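Local coordinates for pumilio homolog 23 (Arabidopsis thaliana, PDB 5WZJ), which binds RNA sequence-specifically through pumilio repeats, recognising an 18S rRNA sequence, and probably regulates translation and mRNA stability, at residues A[342-347]-A[378-383]; A[353-358]-A[386-391]; A[358-363]-A[424-429]. All coordinates share one frame; numbering follows the deposited sequence.

Contact 1: A[342-347]-A[378-383]; sequences IMWEEL and NKCCEA
Trp344 reaches across from helix 337-347 and lays its indole against Lys379 and Cys380 of helix 377-388, and these three side chains carry nearly all of the contact. The main interaction is CH-pi. The aliphatic part of Lys379 passes over one face of the indole: CD of Lys379 lies 4.0 Å from the centroid of the six-membered ring of Trp344, only 14° off the ring normal, and is displaced toward the rim. Nearer the backbone, CB of Lys379 approaches NE1 of Trp344 at 3.6 Å and CZ2 of Trp344 at 3.7 Å. The two side chains run at about a right angle to each other, with the lysine bent at its last torsion. A chi1 of -171° swings CG of Trp344 away from the backbone N and sends the indole toward helix 377-388.

Both helices belong to the alpha-helical superhelix of a PUF protein, in which repeats pack side by side; residues 342-347 include the end of the sixth pumilio repeat (308-345), and the contact lies away from the RNA, whose nearest atom is about 11 Å from the nearest atom of the contact. Ser370 of helix 360-373 also touches Cys380.

The second interaction is a sulfur-aromatic one. SG of Cys380 comes to 3.8 Å from CD1 of Trp344, yet 4.8 Å from the centroid of the five-membered ring and at 73° from its normal, an oblique approach. No hydrogen bond joins the segments. NE1 of Trp344 is covered by the packing and finds no acceptor in the model; O of Lys379 lies 3.8 Å from it. His376 adds a further ring against Trp344, the two planes inclined to each other.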
loop_
_atom_site.group_PDB
_atom_site.type_symbol
_atom_site.label_atom_id
_atom_site.label_comp_id
_atom_site.label_asym_id
_atom_site.label_seq_id
_atom_site.Cartn_x
_atom_site.Cartn_y
_atom_site.Cartn_z
ATOM N N ILE A 342 -21.156 16.112 -7.088
ATOM C CA ILE A 342 -20.205 17.107 -7.579
ATOM C C ILE A 342 -19.055 16.422 -8.305
ATOM O O ILE A 342 -18.633 16.857 -9.383
ATOM C CB ILE A 342 -19.714 17.995 -6.421
ATOM C CG1 ILE A 342 -20.830 18.945 -5.991
ATOM C CG2 ILE A 342 -18.481 18.770 -6.827
ATOM C CD1 ILE A 342 -20.659 19.506 -4.600
ATOM N N MET A 343 -18.553 15.320 -7.750
ATOM C CA MET A 343 -17.452 14.630 -8.409
ATOM C C MET A 343 -17.893 14.048 -9.747
ATOM O O MET A 343 -17.137 14.080 -10.723
ATOM C CB MET A 343 -16.890 13.541 -7.495
ATOM C CG MET A 343 -16.246 14.097 -6.213
ATOM S SD MET A 343 -15.455 12.801 -5.255
ATOM C CE MET A 343 -16.838 11.701 -4.938
ATOM N N TRP A 344 -19.115 13.520 -9.821
ATOM C CA TRP A 344 -19.564 12.936 -11.080
ATOM C C TRP A 344 -19.711 14.003 -12.157
ATOM O O TRP A 344 -19.311 13.789 -13.306
ATOM C CB TRP A 344 -20.878 12.181 -10.876
ATOM C CG TRP A 344 -21.294 11.382 -12.069
ATOM C CD1 TRP A 344 -20.848 10.141 -12.430
ATOM C CD2 TRP A 344 -22.246 11.770 -13.057
ATOM N NE1 TRP A 344 -21.467 9.733 -13.593
ATOM C CE2 TRP A 344 -22.328 10.721 -13.997
ATOM C CE3 TRP A 344 -23.034 12.907 -13.242
ATOM C CZ2 TRP A 344 -23.168 10.778 -15.101
ATOM C CZ3 TRP A 344 -23.865 12.963 -14.330
ATOM C CH2 TRP A 344 -23.929 11.906 -15.252
ATOM N N GLU A 345 -20.247 15.169 -11.800
ATOM C CA GLU A 345 -20.426 16.231 -12.786
ATOM C C GLU A 345 -19.090 16.726 -13.336
ATOM O O GLU A 345 -18.969 16.995 -14.538
ATOM C CB GLU A 345 -21.209 17.391 -12.175
ATOM C CG GLU A 345 -22.685 17.097 -11.959
ATOM C CD GLU A 345 -23.385 18.180 -11.149
ATOM O OE1 GLU A 345 -22.813 19.286 -11.006
ATOM O OE2 GLU A 345 -24.502 17.921 -10.646
ATOM N N GLU A 346 -18.072 16.859 -12.479
ATOM C CA GLU A 346 -16.814 17.424 -12.957
ATOM C C GLU A 346 -16.001 16.420 -13.765
ATOM O O GLU A 346 -15.240 16.824 -14.654
ATOM C CB GLU A 346 -15.972 17.954 -11.786
ATOM C CG GLU A 346 -16.590 19.122 -10.995
ATOM C CD GLU A 346 -15.564 19.845 -10.104
ATOM O OE1 GLU A 346 -14.401 19.988 -10.537
ATOM O OE2 GLU A 346 -15.910 20.265 -8.970
ATOM N N LEU A 347 -16.131 15.126 -13.478
ATOM C CA LEU A 347 -15.207 14.114 -13.994
ATOM C C LEU A 347 -15.827 13.111 -14.960
ATOM O O LEU A 347 -15.145 12.658 -15.891
ATOM C CB LEU A 347 -14.582 13.334 -12.827
ATOM C CG LEU A 347 -13.705 14.137 -11.867
ATOM C CD1 LEU A 347 -13.339 13.291 -10.655
ATOM C CD2 LEU A 347 -12.465 14.634 -12.588
ATOM N N ASN A 378 -25.164 3.328 -11.388
ATOM C CA ASN A 378 -25.464 3.057 -12.788
ATOM C C ASN A 378 -24.835 4.108 -13.688
ATOM O O ASN A 378 -24.295 3.781 -14.752
ATOM C CB ASN A 378 -26.980 2.991 -13.000
ATOM C CG ASN A 378 -27.352 2.353 -14.321
ATOM O OD1 ASN A 378 -27.077 1.173 -14.553
ATOM N ND2 ASN A 378 -27.986 3.124 -15.194
ATOM N N LYS A 379 -24.872 5.377 -13.267
ATOM C CA LYS A 379 -24.267 6.436 -14.073
ATOM C C LYS A 379 -22.766 6.216 -14.256
ATOM O O LYS A 379 -22.218 6.491 -15.330
ATOM C CB LYS A 379 -24.535 7.802 -13.432
ATOM C CG LYS A 379 -25.926 8.367 -13.714
ATOM C CD LYS A 379 -26.164 9.606 -12.858
ATOM C CE LYS A 379 -27.606 10.084 -12.923
ATOM N NZ LYS A 379 -27.844 10.914 -14.126
ATOM N N CYS A 380 -22.076 5.749 -13.210
ATOM C CA CYS A 380 -20.643 5.494 -13.331
ATOM C C CYS A 380 -20.360 4.326 -14.271
ATOM O O CYS A 380 -19.464 4.402 -15.123
ATOM C CB CYS A 380 -20.039 5.229 -11.953
ATOM S SG CYS A 380 -19.823 6.761 -10.992
ATOM N N CYS A 381 -21.094 3.227 -14.115
ATOM C CA CYS A 381 -20.887 2.068 -14.985
ATOM C C CYS A 381 -21.155 2.418 -16.446
ATOM O O CYS A 381 -20.392 2.023 -17.339
ATOM C CB CYS A 381 -21.787 0.918 -14.546
ATOM S SG CYS A 381 -21.440 0.253 -12.895
ATOM N N GLU A 382 -22.225 3.174 -16.710
ATOM C CA GLU A 382 -22.553 3.519 -18.094
ATOM C C GLU A 382 -21.568 4.525 -18.659
ATOM O O GLU A 382 -21.221 4.453 -19.842
ATOM C CB GLU A 382 -23.983 4.059 -18.198
ATOM C CG GLU A 382 -25.055 2.975 -18.027
ATOM C CD GLU A 382 -24.934 1.866 -19.068
ATOM O OE1 GLU A 382 -24.562 2.180 -20.229
ATOM O OE2 GLU A 382 -25.193 0.688 -18.712
ATOM N N ALA A 383 -21.106 5.475 -17.837
ATOM C CA ALA A 383 -20.111 6.428 -18.317
ATOM C C ALA A 383 -18.823 5.717 -18.719
ATOM O O ALA A 383 -18.172 6.100 -19.701
ATOM C CB ALA A 383 -19.835 7.491 -17.250
#

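Contact 2: A[353-358]-A[386-391]; sequences DLLEQG and GAVCST. With nucleotides of chain B.
Leu355 and Val388 meet through one methyl each, CD1 of the leucine and CG2 of the valine, 3.6 Å apart, and the two side chains cross at about a right angle. The CB of Leu355 is directed at helix 377-388. A chi1 of -65° places its CG anti to the carbonyl carbon, and a chi2 of 172° settles where CD1 goes, the branch that does all the touching across this contact. That same methyl lies 4.1 Å from CB of Ala387, which also points toward the leucine. One leucine branch therefore meets two successive residues of the facing helix, and the closer of the two is the valine.

The valine is turned with CG1 anti to its backbone N, which leaves CG2 as the branch presented to Leu355. No hydrogen bond crosses, and methyl meets methyl in both pairs, so the join is purely apolar; all three residues are buried.

It ties together two helix C-terminal ends in the PUF repeat superhelix. Helix 351-356 closes with a Schellman motif in which Gly358, at a positive phi of 75°, is the C' residue: N of Lys359 probably bonds to O of Leu354, and N of Gly358 bonds weakly to O of Leu355. The glycine also brings the chain to the RNA, its O lying 3.4 Å from C6 of U6 of chain B. Helix 377-388 runs out at Val388, and Cys389 is the first residue to leave helical angles.

Helix 405-410 packs against Leu355 through Leu405 and Phe409, while Ile398 of helix 398-403 lies against Val388, whose carbonyl oxygen accepts from Arg401.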
loop_
_atom_site.group_PDB
_atom_site.type_symbol
_atom_site.label_atom_id
_atom_site.label_comp_id
_atom_site.label_asym_id
_atom_site.label_seq_id
_atom_site.Cartn_x
_atom_site.Cartn_y
_atom_site.Cartn_z
ATOM N N ASP A 353 -11.155 11.165 -21.728
ATOM C CA ASP A 353 -9.908 11.911 -21.574
ATOM C C ASP A 353 -9.005 11.259 -20.538
ATOM O O ASP A 353 -7.816 11.026 -20.785
ATOM C CB ASP A 353 -10.205 13.349 -21.157
ATOM C CG ASP A 353 -11.233 14.018 -22.043
ATOM O OD1 ASP A 353 -12.439 13.717 -21.906
ATOM O OD2 ASP A 353 -10.830 14.859 -22.860
ATOM N N LEU A 354 -9.565 10.954 -19.367
ATOM C CA LEU A 354 -8.758 10.395 -18.289
ATOM C C LEU A 354 -8.129 9.070 -18.703
ATOM O O LEU A 354 -6.940 8.839 -18.460
ATOM C CB LEU A 354 -9.614 10.231 -17.032
ATOM C CG LEU A 354 -10.066 11.534 -16.354
ATOM C CD1 LEU A 354 -11.062 11.257 -15.234
ATOM C CD2 LEU A 354 -8.873 12.298 -15.808
ATOM N N LEU A 355 -8.902 8.197 -19.360
ATOM C CA LEU A 355 -8.341 6.923 -19.808
ATOM C C LEU A 355 -7.292 7.128 -20.896
ATOM O O LEU A 355 -6.249 6.463 -20.889
ATOM C CB LEU A 355 -9.453 6.001 -20.301
ATOM C CG LEU A 355 -10.465 5.545 -19.251
ATOM C CD1 LEU A 355 -11.599 4.804 -19.932
ATOM C CD2 LEU A 355 -9.803 4.655 -18.200
ATOM N N GLU A 356 -7.546 8.053 -21.831
ATOM C CA GLU A 356 -6.583 8.338 -22.892
ATOM C C GLU A 356 -5.253 8.827 -22.323
ATOM O O GLU A 356 -4.184 8.463 -22.828
ATOM C CB GLU A 356 -7.149 9.387 -23.856
ATOM C CG GLU A 356 -8.240 8.872 -24.778
ATOM C CD GLU A 356 -8.925 9.991 -25.558
ATOM O OE1 GLU A 356 -8.660 11.178 -25.278
ATOM O OE2 GLU A 356 -9.739 9.681 -26.447
ATOM N N GLN A 357 -5.298 9.650 -21.275
ATOM C CA GLN A 357 -4.096 10.281 -20.741
ATOM C C GLN A 357 -3.436 9.484 -19.611
ATOM O O GLN A 357 -2.577 10.027 -18.911
ATOM C CB GLN A 357 -4.427 11.693 -20.267
ATOM C CG GLN A 357 -5.024 12.565 -21.370
ATOM C CD GLN A 357 -5.376 13.941 -20.879
ATOM O OE1 GLN A 357 -4.736 14.470 -19.968
ATOM N NE2 GLN A 357 -6.400 14.530 -21.467
ATOM N N GLY A 358 -3.807 8.220 -19.425
ATOM C CA GLY A 358 -3.134 7.380 -18.450
ATOM C C GLY A 358 -3.500 7.678 -17.008
ATOM O O GLY A 358 -2.647 7.566 -16.117
ATOM N N GLY A 386 -19.363 4.037 -22.208
ATOM C CA GLY A 386 -19.346 5.030 -23.265
ATOM C C GLY A 386 -17.979 5.640 -23.484
ATOM O O GLY A 386 -17.651 6.050 -24.599
ATOM N N ALA A 387 -17.156 5.695 -22.436
ATOM C CA ALA A 387 -15.805 6.209 -22.615
ATOM C C ALA A 387 -14.940 5.255 -23.425
ATOM O O ALA A 387 -14.001 5.693 -24.099
ATOM C CB ALA A 387 -15.151 6.467 -21.257
ATOM N N VAL A 388 -15.225 3.958 -23.366
ATOM C CA VAL A 388 -14.346 2.966 -23.979
ATOM C C VAL A 388 -14.926 2.520 -25.316
ATOM O O VAL A 388 -14.185 2.166 -26.242
ATOM C CB VAL A 388 -14.133 1.770 -23.032
ATOM C CG1 VAL A 388 -13.317 0.682 -23.706
ATOM C CG2 VAL A 388 -13.443 2.235 -21.744
ATOM N N CYS A 389 -16.253 2.551 -25.424
ATOM C CA CYS A 389 -16.982 2.071 -26.598
ATOM C C CYS A 389 -17.866 3.202 -27.117
ATOM O O CYS A 389 -18.977 3.404 -26.619
ATOM C CB CYS A 389 -17.813 0.846 -26.244
ATOM S SG CYS A 389 -16.828 -0.490 -25.543
ATOM N N SER A 390 -17.381 3.916 -28.138
ATOM C CA SER A 390 -18.071 5.109 -28.623
ATOM C C SER A 390 -19.303 4.779 -29.460
ATOM O O SER A 390 -20.269 5.548 -29.451
ATOM C CB SER A 390 -17.111 5.975 -29.436
ATOM O OG SER A 390 -16.694 5.279 -30.598
ATOM N N THR A 391 -19.287 3.674 -30.199
ATOM C CA THR A 391 -20.432 3.258 -30.996
ATOM C C THR A 391 -21.209 2.163 -30.273
ATOM O O THR A 391 -20.686 1.470 -29.395
ATOM C CB THR A 391 -20.004 2.740 -32.373
ATOM O OG1 THR A 391 -19.188 1.569 -32.211
ATOM C CG2 THR A 391 -19.232 3.809 -33.154
ATOM P P U B 6 0.635 2.402 -14.503
ATOM O OP1 U B 6 -0.303 2.569 -15.641
ATOM O OP2 U B 6 1.456 1.183 -14.397
ATOM O "O5'" U B 6 1.631 3.641 -14.444
ATOM C "C5'" U B 6 2.088 4.308 -15.611
ATOM C "C4'" U B 6 2.324 5.770 -15.326
ATOM O "O4'" U B 6 1.037 6.438 -15.230
ATOM C "C3'" U B 6 3.053 6.052 -14.005
ATOM O "O3'" U B 6 3.914 7.184 -14.147
ATOM C "C2'" U B 6 1.909 6.382 -13.044
ATOM O "O2'" U B 6 2.277 7.210 -11.962
ATOM C "C1'" U B 6 0.918 7.083 -13.971
ATOM N N1 U B 6 -0.493 6.996 -13.551
ATOM C C2 U B 6 -1.108 8.154 -13.101
ATOM O O2 U B 6 -0.523 9.227 -13.020
ATOM N N3 U B 6 -2.429 8.013 -12.742
ATOM C C4 U B 6 -3.187 6.858 -12.803
ATOM O O4 U B 6 -4.375 6.882 -12.455
ATOM C C5 U B 6 -2.481 5.707 -13.286
ATOM C C6 U B 6 -1.189 5.808 -13.630
#

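Contact 3: A[358-363]-A[424-429]. With nucleotides of chain B.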
loop_
_atom_site.group_PDB
_atom_site.type_symbol
_atom_site.label_atom_id
_atom_site.label_comp_id
_atom_site.label_asym_id
_atom_site.label_seq_id
_atom_site.Cartn_x
_atom_site.Cartn_y
_atom_site.Cartn_z
ATOM N N GLY A 358 -3.807 8.220 -19.425
ATOM C CA GLY A 358 -3.134 7.380 -18.450
ATOM C C GLY A 358 -3.500 7.678 -17.008
ATOM O O GLY A 358 -2.647 7.566 -16.117
ATOM N N LYS A 359 -4.755 8.041 -16.754
ATOM C CA LYS A 359 -5.242 8.429 -15.439
ATOM C C LYS A 359 -6.387 7.515 -15.001
ATOM O O LYS A 359 -7.338 7.946 -14.353
ATOM C CB LYS A 359 -5.677 9.896 -15.448
ATOM C CG LYS A 359 -4.554 10.878 -15.837
ATOM C CD LYS A 359 -3.364 10.782 -14.875
ATOM C CE LYS A 359 -2.256 11.793 -15.214
ATOM N NZ LYS A 359 -1.716 11.585 -16.600
ATOM N N SER A 360 -6.300 6.225 -15.344
ATOM C CA SER A 360 -7.392 5.298 -15.055
ATOM C C SER A 360 -7.628 5.092 -13.556
ATOM O O SER A 360 -8.719 4.674 -13.170
ATOM C CB SER A 360 -7.120 3.946 -15.733
ATOM O OG SER A 360 -5.873 3.395 -15.339
ATOM N N GLY A 361 -6.645 5.374 -12.701
ATOM C CA GLY A 361 -6.883 5.269 -11.270
ATOM C C GLY A 361 -7.917 6.260 -10.766
ATOM O O GLY A 361 -8.638 5.980 -9.803
ATOM N N VAL A 362 -8.011 7.427 -11.405
ATOM C CA VAL A 362 -9.063 8.376 -11.042
ATOM C C VAL A 362 -10.427 7.771 -11.343
ATOM O O VAL A 362 -11.350 7.826 -10.524
ATOM C CB VAL A 362 -8.875 9.715 -11.784
ATOM C CG1 VAL A 362 -10.020 10.675 -11.442
ATOM C CG2 VAL A 362 -7.520 10.337 -11.453
ATOM N N VAL A 363 -10.566 7.183 -12.535
ATOM C CA VAL A 363 -11.817 6.536 -12.922
ATOM C C VAL A 363 -12.141 5.399 -11.963
ATOM O O VAL A 363 -13.266 5.287 -11.464
ATOM C CB VAL A 363 -11.731 6.042 -14.380
ATOM C CG1 VAL A 363 -12.998 5.288 -14.759
ATOM C CG2 VAL A 363 -11.526 7.217 -15.319
ATOM N N LYS A 424 0.640 -9.069 -21.326
ATOM C CA LYS A 424 0.207 -8.982 -19.943
ATOM C C LYS A 424 -0.975 -8.022 -19.854
ATOM O O LYS A 424 -0.945 -6.933 -20.433
ATOM C CB LYS A 424 1.362 -8.516 -19.059
ATOM C CG LYS A 424 1.001 -8.352 -17.582
ATOM C CD LYS A 424 0.622 -9.687 -16.941
ATOM C CE LYS A 424 0.069 -9.489 -15.537
ATOM N NZ LYS A 424 -1.125 -8.575 -15.542
ATOM N N MET A 425 -2.030 -8.430 -19.152
ATOM C CA MET A 425 -3.203 -7.571 -19.055
ATOM C C MET A 425 -2.956 -6.394 -18.107
ATOM O O MET A 425 -2.046 -6.404 -17.276
ATOM C CB MET A 425 -4.414 -8.382 -18.611
ATOM C CG MET A 425 -4.924 -9.251 -19.747
ATOM S SD MET A 425 -6.202 -10.422 -19.288
ATOM C CE MET A 425 -6.604 -11.068 -20.923
ATOM N N HIS A 426 -3.811 -5.379 -18.235
ATOM C CA HIS A 426 -3.614 -4.084 -17.596
ATOM C C HIS A 426 -4.071 -4.123 -16.144
ATOM O O HIS A 426 -5.222 -4.474 -15.857
ATOM C CB HIS A 426 -4.397 -3.028 -18.376
ATOM C CG HIS A 426 -4.043 -1.619 -18.021
ATOM N ND1 HIS A 426 -4.809 -0.855 -17.166
ATOM C CD2 HIS A 426 -3.020 -0.827 -18.425
ATOM C CE1 HIS A 426 -4.269 0.348 -17.052
ATOM N NE2 HIS A 426 -3.182 0.389 -17.805
ATOM N N VAL A 427 -3.186 -3.726 -15.224
ATOM C CA VAL A 427 -3.486 -3.901 -13.800
ATOM C C VAL A 427 -4.694 -3.061 -13.385
ATOM O O VAL A 427 -5.634 -3.564 -12.758
ATOM C CB VAL A 427 -2.243 -3.589 -12.939
ATOM C CG1 VAL A 427 -2.619 -3.564 -11.460
ATOM C CG2 VAL A 427 -1.171 -4.657 -13.165
ATOM N N MET A 428 -4.698 -1.771 -13.725
ATOM C CA MET A 428 -5.785 -0.925 -13.247
ATOM C C MET A 428 -7.091 -1.236 -13.976
ATOM O O MET A 428 -8.171 -1.203 -13.370
ATOM C CB MET A 428 -5.413 0.554 -13.396
ATOM C CG MET A 428 -6.449 1.500 -12.811
ATOM S SD MET A 428 -6.710 1.265 -11.038
ATOM C CE MET A 428 -5.185 1.946 -10.388
ATOM N N GLY A 429 -7.012 -1.560 -15.269
ATOM C CA GLY A 429 -8.206 -1.990 -15.975
ATOM C C GLY A 429 -8.824 -3.219 -15.338
ATOM O O GLY A 429 -10.042 -3.300 -15.167
ATOM P P U B 6 0.635 2.402 -14.503
ATOM O OP1 U B 6 -0.303 2.569 -15.641
ATOM O OP2 U B 6 1.456 1.183 -14.397
ATOM O "O5'" U B 6 1.631 3.641 -14.444
ATOM C "C5'" U B 6 2.088 4.308 -15.611
ATOM C "C4'" U B 6 2.324 5.770 -15.326
ATOM O "O4'" U B 6 1.037 6.438 -15.230
ATOM C "C3'" U B 6 3.053 6.052 -14.005
ATOM O "O3'" U B 6 3.914 7.184 -14.147
ATOM C "C2'" U B 6 1.909 6.382 -13.044
ATOM O "O2'" U B 6 2.277 7.210 -11.962
ATOM C "C1'" U B 6 0.918 7.083 -13.971
ATOM N N1 U B 6 -0.493 6.996 -13.551
ATOM C C2 U B 6 -1.108 8.154 -13.101
ATOM O O2 U B 6 -0.523 9.227 -13.020
ATOM N N3 U B 6 -2.429 8.013 -12.742
ATOM C C4 U B 6 -3.187 6.858 -12.803
ATOM O O4 U B 6 -4.375 6.882 -12.455
ATOM C C5 U B 6 -2.481 5.707 -13.286
ATOM C C6 U B 6 -1.189 5.808 -13.630
ATOM P P U B 5 1.439 -0.785 -8.984
ATOM O OP1 U B 5 2.314 -1.362 -10.031
ATOM O OP2 U B 5 1.989 -0.072 -7.804
ATOM O "O5'" U B 5 0.392 0.191 -9.684
ATOM C "C5'" U B 5 -0.357 -0.244 -10.812
ATOM C "C4'" U B 5 -0.897 0.926 -11.594
ATOM O "O4'" U B 5 -1.912 1.599 -10.802
ATOM C "C3'" U B 5 0.138 1.988 -11.949
ATOM O "O3'" U B 5 -0.241 2.590 -13.176
ATOM C "C2'" U B 5 -0.029 3.005 -10.819
ATOM O "O2'" U B 5 0.408 4.308 -11.135
ATOM C "C1'" U B 5 -1.537 2.950 -10.590
ATOM N N1 U B 5 -1.965 3.316 -9.232
ATOM C C2 U B 5 -2.925 4.302 -9.127
ATOM O O2 U B 5 -3.385 4.872 -10.096
ATOM N N3 U B 5 -3.319 4.610 -7.850
ATOM C C4 U B 5 -2.856 4.030 -6.690
ATOM O O4 U B 5 -3.317 4.420 -5.623
ATOM C C5 U B 5 -1.870 3.008 -6.873
ATOM C C6 U B 5 -1.467 2.683 -8.113
#
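This contact belongs to the RNA-binding surface of the pumilio superhelix, where the starts of helices 360-373 and 427-436 meet beside two uridines of chain B. Backbone recognition of the base is direct: N of Gly361 donates to O4 of U6 of chain B at 2.7 Å, with an N-H...O angle of 135°, so the bond is short but bent. The aliphatic CD of Lys359 packs on the same base, 3.6 Å from N3 of U6 of chain B.

Between the segments the grip is by van der Waals packing, without a hydrogen bond. OG of Ser360 sits 3.2 Å from CG of Met428, and CA of Gly361 lies 3.8 Å from CE of Met428. The methionine leaves its backbone with CG anti to N (chi1 -175°) and then folds at its next two torsions; this bend carries CE to the sugar of U5 of chain B, 3.3 Å from O4' of that nucleotide. CA of Gly361 is 3.7 Å from O2 of U5 of chain B, so the backbone itself lies against this nucleotide.

His426 is the N-cap of helix 427-436. Its ND1 accepts from N of Gly429 at 3.0 Å, the donor close to the ring plane, a bond that fixes the turn of the imidazole. OG of Ser360 faces CE1 of the same ring at its edge.

Around segments 358-363 and 424-429, helix 351-356 packs through Leu355 on Ser360, helix 405-410 through Leu405 on both Ser360 and His426, and helix 323-332 borders Lys359 and Val362.

Along the chain the first segments come in the order of contacts 1, 2 and 3 (342-347, 353-358, 358-363), then their partners in the same order (378-383, 386-391, 424-429), so every pair of contacts crosses; all lie within the PUF repeat region. Contacts 1 and 2, centres about 13 Å apart, share helix 377-388. Contacts 2 and 3, centres about 12 Å apart, share Gly358. Contacts 1 and 3, centres about 17 Å apart, touch through Leu347 and Val362. Helices 337-347, 351-356, 360-373 and 377-388 are consecutive, and helix 427-436 joins them beside the uridines. The set thus passes from protein-only helix packing in contact 1 to the RNA-facing surface in contact 3.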